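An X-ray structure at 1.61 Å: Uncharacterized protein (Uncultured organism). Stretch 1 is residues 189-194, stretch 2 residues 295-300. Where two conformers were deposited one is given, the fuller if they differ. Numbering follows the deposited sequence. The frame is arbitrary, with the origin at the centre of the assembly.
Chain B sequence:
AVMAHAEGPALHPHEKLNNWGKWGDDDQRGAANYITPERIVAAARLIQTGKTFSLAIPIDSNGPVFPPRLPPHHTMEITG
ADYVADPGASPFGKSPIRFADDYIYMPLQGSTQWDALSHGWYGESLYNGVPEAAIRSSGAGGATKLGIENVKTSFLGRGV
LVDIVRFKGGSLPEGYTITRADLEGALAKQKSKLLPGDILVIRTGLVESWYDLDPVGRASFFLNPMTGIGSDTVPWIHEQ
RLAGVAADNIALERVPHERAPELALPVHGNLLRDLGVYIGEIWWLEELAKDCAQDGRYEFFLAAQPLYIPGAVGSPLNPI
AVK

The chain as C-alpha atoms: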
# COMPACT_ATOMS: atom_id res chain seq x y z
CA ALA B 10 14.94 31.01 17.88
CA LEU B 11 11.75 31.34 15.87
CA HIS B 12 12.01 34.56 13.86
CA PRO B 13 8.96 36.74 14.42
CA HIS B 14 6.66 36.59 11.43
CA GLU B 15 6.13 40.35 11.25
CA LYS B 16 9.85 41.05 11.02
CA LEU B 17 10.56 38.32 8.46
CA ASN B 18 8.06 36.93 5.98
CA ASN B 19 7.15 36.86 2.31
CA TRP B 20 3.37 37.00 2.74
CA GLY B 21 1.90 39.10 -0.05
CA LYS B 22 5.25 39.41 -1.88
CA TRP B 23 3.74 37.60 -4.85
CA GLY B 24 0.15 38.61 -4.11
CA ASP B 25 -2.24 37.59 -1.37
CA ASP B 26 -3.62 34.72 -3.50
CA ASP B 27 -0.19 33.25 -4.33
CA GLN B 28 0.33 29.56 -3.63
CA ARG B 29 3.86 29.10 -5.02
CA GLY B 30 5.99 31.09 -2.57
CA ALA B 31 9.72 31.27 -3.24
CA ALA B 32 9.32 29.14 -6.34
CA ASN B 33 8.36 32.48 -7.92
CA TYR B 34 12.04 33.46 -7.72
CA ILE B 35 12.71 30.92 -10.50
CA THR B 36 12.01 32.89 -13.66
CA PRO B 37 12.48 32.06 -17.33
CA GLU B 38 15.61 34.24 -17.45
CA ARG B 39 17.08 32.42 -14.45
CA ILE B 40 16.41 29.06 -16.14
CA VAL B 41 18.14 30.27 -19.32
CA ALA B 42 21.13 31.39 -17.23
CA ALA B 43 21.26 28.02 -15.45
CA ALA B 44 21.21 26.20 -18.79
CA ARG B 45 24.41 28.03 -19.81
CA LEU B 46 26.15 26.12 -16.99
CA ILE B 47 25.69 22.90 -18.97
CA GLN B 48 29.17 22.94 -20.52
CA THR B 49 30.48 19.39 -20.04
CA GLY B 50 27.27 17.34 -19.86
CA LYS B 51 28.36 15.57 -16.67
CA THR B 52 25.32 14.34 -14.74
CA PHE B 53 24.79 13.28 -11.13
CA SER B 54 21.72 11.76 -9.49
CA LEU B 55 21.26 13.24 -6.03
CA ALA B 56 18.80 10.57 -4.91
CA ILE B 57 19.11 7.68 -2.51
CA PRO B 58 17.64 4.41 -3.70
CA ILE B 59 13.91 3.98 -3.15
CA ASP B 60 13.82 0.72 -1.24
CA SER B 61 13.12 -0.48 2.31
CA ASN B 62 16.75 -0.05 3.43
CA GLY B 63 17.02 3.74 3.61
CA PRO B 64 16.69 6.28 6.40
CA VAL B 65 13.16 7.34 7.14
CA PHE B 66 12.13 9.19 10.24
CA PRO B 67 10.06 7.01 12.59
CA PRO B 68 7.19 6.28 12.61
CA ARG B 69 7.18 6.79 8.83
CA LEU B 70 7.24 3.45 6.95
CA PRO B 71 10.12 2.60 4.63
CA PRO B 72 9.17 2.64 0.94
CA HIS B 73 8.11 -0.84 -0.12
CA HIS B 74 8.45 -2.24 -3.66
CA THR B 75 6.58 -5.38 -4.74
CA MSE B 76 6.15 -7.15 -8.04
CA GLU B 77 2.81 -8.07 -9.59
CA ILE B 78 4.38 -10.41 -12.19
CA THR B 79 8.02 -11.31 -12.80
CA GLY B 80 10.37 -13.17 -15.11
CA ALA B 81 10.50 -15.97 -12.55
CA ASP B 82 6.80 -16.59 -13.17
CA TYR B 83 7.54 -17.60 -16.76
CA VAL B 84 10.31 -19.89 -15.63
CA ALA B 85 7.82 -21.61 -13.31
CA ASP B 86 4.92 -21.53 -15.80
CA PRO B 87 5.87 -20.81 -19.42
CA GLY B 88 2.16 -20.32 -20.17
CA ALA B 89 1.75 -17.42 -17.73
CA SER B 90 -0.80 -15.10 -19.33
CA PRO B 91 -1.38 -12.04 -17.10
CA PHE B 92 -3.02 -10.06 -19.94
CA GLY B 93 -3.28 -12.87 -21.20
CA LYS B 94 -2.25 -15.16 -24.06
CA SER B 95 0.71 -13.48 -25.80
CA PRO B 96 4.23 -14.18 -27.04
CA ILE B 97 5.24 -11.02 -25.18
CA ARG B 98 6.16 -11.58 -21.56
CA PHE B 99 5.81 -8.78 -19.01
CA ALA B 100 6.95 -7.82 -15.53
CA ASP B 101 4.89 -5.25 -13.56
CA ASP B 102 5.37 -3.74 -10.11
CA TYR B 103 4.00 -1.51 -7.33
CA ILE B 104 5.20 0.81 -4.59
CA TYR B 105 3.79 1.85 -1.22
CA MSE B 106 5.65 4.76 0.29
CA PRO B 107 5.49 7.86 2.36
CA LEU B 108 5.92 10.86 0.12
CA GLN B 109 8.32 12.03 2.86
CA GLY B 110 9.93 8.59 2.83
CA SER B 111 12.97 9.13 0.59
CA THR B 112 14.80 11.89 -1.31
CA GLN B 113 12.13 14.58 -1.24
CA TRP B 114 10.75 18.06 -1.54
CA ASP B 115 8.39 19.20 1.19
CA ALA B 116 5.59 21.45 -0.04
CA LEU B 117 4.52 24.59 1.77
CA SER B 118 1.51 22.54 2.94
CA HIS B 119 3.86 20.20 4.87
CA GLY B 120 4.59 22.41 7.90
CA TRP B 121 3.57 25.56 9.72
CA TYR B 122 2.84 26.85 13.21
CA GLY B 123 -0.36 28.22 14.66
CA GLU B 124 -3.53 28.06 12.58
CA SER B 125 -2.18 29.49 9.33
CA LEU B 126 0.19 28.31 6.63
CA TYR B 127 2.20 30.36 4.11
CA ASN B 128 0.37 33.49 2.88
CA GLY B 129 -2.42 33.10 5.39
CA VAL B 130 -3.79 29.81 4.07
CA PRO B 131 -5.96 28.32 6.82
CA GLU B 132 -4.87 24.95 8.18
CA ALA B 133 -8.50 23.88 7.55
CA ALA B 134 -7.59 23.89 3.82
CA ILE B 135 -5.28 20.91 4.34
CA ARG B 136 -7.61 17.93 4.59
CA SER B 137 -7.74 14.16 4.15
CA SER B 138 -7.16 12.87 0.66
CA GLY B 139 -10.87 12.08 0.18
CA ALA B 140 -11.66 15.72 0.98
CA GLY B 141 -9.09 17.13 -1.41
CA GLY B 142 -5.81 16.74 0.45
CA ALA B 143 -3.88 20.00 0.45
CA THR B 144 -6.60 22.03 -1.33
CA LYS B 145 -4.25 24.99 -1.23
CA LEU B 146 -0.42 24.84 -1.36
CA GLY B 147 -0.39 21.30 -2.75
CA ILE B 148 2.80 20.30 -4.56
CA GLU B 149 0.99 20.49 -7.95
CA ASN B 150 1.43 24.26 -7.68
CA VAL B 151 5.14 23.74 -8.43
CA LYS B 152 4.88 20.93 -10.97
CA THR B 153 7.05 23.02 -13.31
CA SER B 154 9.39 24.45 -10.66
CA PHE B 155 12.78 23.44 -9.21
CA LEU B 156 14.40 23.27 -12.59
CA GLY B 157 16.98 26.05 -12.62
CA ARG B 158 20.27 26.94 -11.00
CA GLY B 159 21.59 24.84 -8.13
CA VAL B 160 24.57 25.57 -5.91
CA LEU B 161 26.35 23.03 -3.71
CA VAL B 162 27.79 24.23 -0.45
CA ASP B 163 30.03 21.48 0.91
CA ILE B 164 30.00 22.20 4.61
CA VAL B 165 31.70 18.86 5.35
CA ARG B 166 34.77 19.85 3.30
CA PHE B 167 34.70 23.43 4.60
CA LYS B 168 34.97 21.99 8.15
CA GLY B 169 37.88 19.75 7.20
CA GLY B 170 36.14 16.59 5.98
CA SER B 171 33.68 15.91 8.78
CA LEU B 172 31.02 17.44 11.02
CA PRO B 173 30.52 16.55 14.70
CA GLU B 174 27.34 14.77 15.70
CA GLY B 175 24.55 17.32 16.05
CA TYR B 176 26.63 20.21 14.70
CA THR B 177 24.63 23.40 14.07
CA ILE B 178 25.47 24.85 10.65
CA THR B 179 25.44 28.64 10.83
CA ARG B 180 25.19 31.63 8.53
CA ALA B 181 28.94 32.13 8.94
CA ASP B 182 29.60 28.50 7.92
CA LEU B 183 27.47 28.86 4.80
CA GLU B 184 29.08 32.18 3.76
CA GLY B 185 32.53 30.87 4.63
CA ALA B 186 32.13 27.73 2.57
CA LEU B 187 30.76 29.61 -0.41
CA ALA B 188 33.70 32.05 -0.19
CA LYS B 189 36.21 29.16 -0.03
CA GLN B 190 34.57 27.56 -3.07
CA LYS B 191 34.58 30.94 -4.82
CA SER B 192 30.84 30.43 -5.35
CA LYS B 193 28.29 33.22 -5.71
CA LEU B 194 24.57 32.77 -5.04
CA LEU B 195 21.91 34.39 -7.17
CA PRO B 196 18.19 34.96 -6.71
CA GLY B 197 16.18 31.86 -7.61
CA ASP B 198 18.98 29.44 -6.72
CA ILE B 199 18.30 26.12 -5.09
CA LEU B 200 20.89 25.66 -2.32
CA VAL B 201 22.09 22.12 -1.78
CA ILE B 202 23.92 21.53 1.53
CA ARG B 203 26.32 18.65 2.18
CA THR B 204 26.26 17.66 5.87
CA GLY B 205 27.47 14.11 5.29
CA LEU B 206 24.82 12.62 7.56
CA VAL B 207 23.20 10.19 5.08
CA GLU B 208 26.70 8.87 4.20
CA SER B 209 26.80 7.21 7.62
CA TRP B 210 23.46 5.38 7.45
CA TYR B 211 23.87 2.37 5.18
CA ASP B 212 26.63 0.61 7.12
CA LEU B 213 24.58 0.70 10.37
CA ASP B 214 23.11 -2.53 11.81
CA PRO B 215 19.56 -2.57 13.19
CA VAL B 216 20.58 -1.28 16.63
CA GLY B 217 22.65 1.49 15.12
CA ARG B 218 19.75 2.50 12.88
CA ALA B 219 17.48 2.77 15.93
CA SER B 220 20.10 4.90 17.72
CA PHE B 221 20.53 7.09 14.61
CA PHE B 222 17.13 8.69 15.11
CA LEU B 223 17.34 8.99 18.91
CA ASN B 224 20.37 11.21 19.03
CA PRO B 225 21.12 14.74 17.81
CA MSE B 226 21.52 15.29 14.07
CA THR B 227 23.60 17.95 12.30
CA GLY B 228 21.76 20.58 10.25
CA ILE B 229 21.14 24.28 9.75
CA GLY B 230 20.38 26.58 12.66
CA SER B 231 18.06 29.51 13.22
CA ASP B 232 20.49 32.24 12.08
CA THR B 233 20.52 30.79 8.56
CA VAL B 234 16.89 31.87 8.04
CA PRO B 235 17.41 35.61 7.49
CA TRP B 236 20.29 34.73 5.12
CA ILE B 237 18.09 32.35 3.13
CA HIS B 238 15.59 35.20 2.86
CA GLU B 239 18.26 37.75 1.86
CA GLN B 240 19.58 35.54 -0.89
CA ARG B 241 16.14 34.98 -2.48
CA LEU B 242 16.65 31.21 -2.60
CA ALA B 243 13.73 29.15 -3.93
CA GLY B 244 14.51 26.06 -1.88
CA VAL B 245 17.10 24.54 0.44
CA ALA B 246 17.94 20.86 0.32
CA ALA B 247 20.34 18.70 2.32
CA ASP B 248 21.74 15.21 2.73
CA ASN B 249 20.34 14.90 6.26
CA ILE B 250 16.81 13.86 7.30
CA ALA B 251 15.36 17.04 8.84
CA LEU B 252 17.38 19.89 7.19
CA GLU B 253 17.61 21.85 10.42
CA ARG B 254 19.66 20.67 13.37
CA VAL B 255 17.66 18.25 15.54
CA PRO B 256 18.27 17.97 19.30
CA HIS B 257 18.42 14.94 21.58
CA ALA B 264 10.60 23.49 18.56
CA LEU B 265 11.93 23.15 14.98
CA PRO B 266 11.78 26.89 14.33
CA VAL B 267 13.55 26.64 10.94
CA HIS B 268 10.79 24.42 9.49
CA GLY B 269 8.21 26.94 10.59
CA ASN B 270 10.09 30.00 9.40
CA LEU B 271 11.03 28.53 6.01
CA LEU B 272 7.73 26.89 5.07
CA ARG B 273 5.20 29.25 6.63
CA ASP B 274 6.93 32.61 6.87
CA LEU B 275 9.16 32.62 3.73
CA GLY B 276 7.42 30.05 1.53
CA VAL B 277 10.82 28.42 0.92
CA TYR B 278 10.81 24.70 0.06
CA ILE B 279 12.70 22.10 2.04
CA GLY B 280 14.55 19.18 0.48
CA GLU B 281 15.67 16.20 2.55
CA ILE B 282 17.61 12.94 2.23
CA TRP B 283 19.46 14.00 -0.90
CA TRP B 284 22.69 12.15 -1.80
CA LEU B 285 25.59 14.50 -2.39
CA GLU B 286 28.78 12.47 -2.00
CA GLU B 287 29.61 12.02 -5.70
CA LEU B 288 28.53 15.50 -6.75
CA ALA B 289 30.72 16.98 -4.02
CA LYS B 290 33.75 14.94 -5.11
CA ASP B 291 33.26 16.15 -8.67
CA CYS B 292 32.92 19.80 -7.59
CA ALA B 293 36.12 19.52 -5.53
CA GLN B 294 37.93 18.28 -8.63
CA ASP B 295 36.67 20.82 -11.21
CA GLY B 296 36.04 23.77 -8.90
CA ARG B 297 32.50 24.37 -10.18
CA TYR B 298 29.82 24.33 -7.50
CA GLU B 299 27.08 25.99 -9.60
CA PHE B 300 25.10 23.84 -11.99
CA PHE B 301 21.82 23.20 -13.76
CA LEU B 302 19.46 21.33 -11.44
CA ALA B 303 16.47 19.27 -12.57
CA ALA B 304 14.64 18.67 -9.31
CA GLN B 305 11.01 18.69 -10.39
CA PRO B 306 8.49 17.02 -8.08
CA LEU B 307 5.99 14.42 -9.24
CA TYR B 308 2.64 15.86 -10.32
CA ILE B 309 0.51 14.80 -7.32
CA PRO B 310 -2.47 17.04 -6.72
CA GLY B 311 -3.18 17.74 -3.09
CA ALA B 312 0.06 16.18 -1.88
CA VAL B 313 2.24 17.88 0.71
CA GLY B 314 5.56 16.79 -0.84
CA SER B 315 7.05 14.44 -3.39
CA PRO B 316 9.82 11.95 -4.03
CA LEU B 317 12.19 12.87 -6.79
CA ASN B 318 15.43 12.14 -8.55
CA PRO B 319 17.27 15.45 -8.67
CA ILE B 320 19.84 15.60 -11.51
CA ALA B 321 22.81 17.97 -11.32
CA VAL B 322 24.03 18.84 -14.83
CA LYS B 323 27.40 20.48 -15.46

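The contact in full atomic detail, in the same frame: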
# COMPACT_ATOMS: atom_id res chain seq x y z
N LYS B 189 35.11 30.10 0.24
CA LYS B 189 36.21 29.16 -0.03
C LYS B 189 36.09 28.53 -1.41
O LYS B 189 37.09 28.35 -2.11
CB LYS B 189 36.23 28.06 1.03
CG LYS B 189 37.43 27.13 0.91
CD LYS B 189 37.48 26.14 2.06
CE LYS B 189 37.00 24.75 1.67
NZ LYS B 189 37.96 23.72 2.15
N GLN B 190 34.86 28.19 -1.78
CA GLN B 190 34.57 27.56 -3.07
C GLN B 190 34.65 28.56 -4.22
O GLN B 190 34.59 28.18 -5.39
CB GLN B 190 33.16 26.94 -3.06
CG GLN B 190 32.98 25.83 -2.05
CD GLN B 190 31.54 25.38 -1.88
OE1 GLN B 190 31.26 24.52 -1.03
NE2 GLN B 190 30.63 25.91 -2.67
N LYS B 191 34.73 29.84 -3.88
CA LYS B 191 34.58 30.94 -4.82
C LYS B 191 33.24 30.87 -5.56
O LYS B 191 33.16 31.09 -6.76
CB LYS B 191 35.76 30.95 -5.83
CG LYS B 191 37.11 31.03 -5.18
CD LYS B 191 38.21 31.10 -6.24
CE LYS B 191 39.56 30.71 -5.67
NZ LYS B 191 39.77 31.33 -4.34
N SER B 192 32.18 30.54 -4.82
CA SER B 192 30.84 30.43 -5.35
C SER B 192 30.05 31.69 -5.03
O SER B 192 30.27 32.32 -3.99
CB SER B 192 30.11 29.21 -4.78
OG SER B 192 30.86 28.03 -4.96
N LYS B 193 29.13 32.05 -5.91
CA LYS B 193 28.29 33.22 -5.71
C LYS B 193 26.83 32.85 -5.93
O LYS B 193 26.47 32.36 -6.99
CB LYS B 193 28.69 34.35 -6.66
CG LYS B 193 30.04 34.96 -6.35
N LEU B 194 26.00 33.08 -4.92
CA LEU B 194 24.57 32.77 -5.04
C LEU B 194 23.86 33.85 -5.80
O LEU B 194 24.26 35.03 -5.75
CB LEU B 194 23.91 32.63 -3.67
CG LEU B 194 24.42 31.51 -2.79
CD1 LEU B 194 23.68 31.54 -1.48
CD2 LEU B 194 24.27 30.18 -3.47
N ASP B 295 36.71 19.84 -10.11
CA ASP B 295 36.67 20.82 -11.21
C ASP B 295 36.43 22.25 -10.76
O ASP B 295 36.53 23.16 -11.56
CB ASP B 295 35.64 20.40 -12.30
CG ASP B 295 34.17 20.58 -11.91
OD1 ASP B 295 33.84 21.12 -10.84
OD2 ASP B 295 33.32 20.16 -12.75
N GLY B 296 36.20 22.44 -9.46
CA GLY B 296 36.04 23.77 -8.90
C GLY B 296 34.74 24.49 -9.23
O GLY B 296 34.61 25.68 -8.94
N ARG B 297 33.80 23.78 -9.83
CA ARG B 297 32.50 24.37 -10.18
C ARG B 297 31.43 23.85 -9.27
O ARG B 297 31.12 22.67 -9.32
CB ARG B 297 32.14 24.04 -11.62
CG ARG B 297 33.11 24.58 -12.65
CD ARG B 297 32.65 24.22 -14.05
NE ARG B 297 31.33 24.75 -14.34
CZ ARG B 297 30.41 24.16 -15.11
NH1 ARG B 297 30.66 23.00 -15.71
NH2 ARG B 297 29.25 24.76 -15.29
N TYR B 298 30.86 24.72 -8.45
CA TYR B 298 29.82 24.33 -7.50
C TYR B 298 28.42 24.81 -7.91
O TYR B 298 27.44 24.56 -7.20
CB TYR B 298 30.17 24.88 -6.13
CG TYR B 298 31.33 24.16 -5.49
CD1 TYR B 298 32.64 24.49 -5.78
CD2 TYR B 298 31.09 23.14 -4.59
CE1 TYR B 298 33.69 23.79 -5.17
CE2 TYR B 298 32.11 22.46 -3.98
CZ TYR B 298 33.39 22.77 -4.28
OH TYR B 298 34.38 22.04 -3.65
N GLU B 299 28.35 25.52 -9.04
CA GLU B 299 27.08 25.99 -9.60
C GLU B 299 26.74 25.18 -10.82
O GLU B 299 27.60 24.91 -11.67
CB GLU B 299 27.15 27.48 -9.96
CG GLU B 299 27.50 28.40 -8.80
CD GLU B 299 28.91 28.98 -8.91
OE1 GLU B 299 29.70 28.49 -9.73
OE2 GLU B 299 29.21 29.96 -8.18
N PHE B 300 25.49 24.75 -10.92
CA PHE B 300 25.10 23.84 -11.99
C PHE B 300 23.64 23.98 -12.35
O PHE B 300 22.89 24.72 -11.69
CB PHE B 300 25.39 22.39 -11.58
CG PHE B 300 24.91 22.08 -10.19
CD1 PHE B 300 23.61 21.71 -9.95
CD2 PHE B 300 25.77 22.20 -9.12
CE1 PHE B 300 23.18 21.44 -8.67
CE2 PHE B 300 25.35 21.94 -7.84
CZ PHE B 300 24.05 21.57 -7.62
O HOH W 1 33.98 28.05 -7.93
O HOH W 2 36.17 26.59 -6.75
O HOH W 3 31.51 27.68 -7.84

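Which direct hydrogen bond joins the two stretches? It runs from the backbone of one to a side chain of the other: Lys-193 N donates to Glu-299 OE2 over 3.1 Å, with an N-H...O angle of 162°, close to straight. Glu-299 points its CA-to-CB bond toward the first stretch, and its carboxylate ends beside the extended backbone that follows the turn at Lys-191. The same oxygen also packs against the preceding residue, with Ser-192 CA 3.3 Å from Glu-299 OE2. The lysine takes part through its main chain; its side chain is modelled only as far as CG.

What packs against the ring of Tyr-298? The side chain of Gln-190 lies flat over one face. Its CG sits 3.7 Å from the centroid of the Tyr-298 ring and only 9° off the ring normal, so a methylene group is directed at the pi system in a CH-pi contact. Further along the chain, Gln-190 NE2 comes within 3.4 Å of Tyr-298 CG. With chi1 in m and chi2 in t, the glutamine is extended enough to cover the ring with both its aliphatic part and its amide. Both residues are buried, and they account for much of the 244 Å² of surface hidden between the stretches.

How is the glutamine amide tied to its surroundings? Within its own stretch, Gln-190 NE2 donates to Ser-192 OG at 3.1 Å and 163°, a bond that spans the turn where Lys-191 takes positive phi and closes the helix in a Schellman motif. The same serine hydroxyl also lies against the tyrosine, with Ser-192 OG 3.4 Å from Tyr-298 CB. The amide's remaining hydrogen-bonding needs are met elsewhere in the structure.

Where does water take over from direct contact? At the two helix ends the carbonyls Gln-190 O and Gly-296 O are 4.3 Å apart, and as two acceptors they cannot bond to each other. Waters 1 and 2 each lie within hydrogen-bonding distance of both carbonyls and can donate to either, though each has more acceptors in reach than protons, counting atoms elsewhere in the structure: water 1 lies 2.6 Å from Gln-190 O and 2.7 Å from Gly-296 O, water 2 lies 2.6 Å from Gln-190 O and 2.8 Å from Gly-296 O. Gly-296, like Lys-191, leaves its helix with positive phi, a conformation that favours glycine. Water 3 serves the other end of the contact, accepting from Tyr-298 N at 3.1 Å, lying 3.0 Å from Ser-192 OG in a hydrogen bond, and donating weakly to Glu-299 OE1 at 2.7 Å.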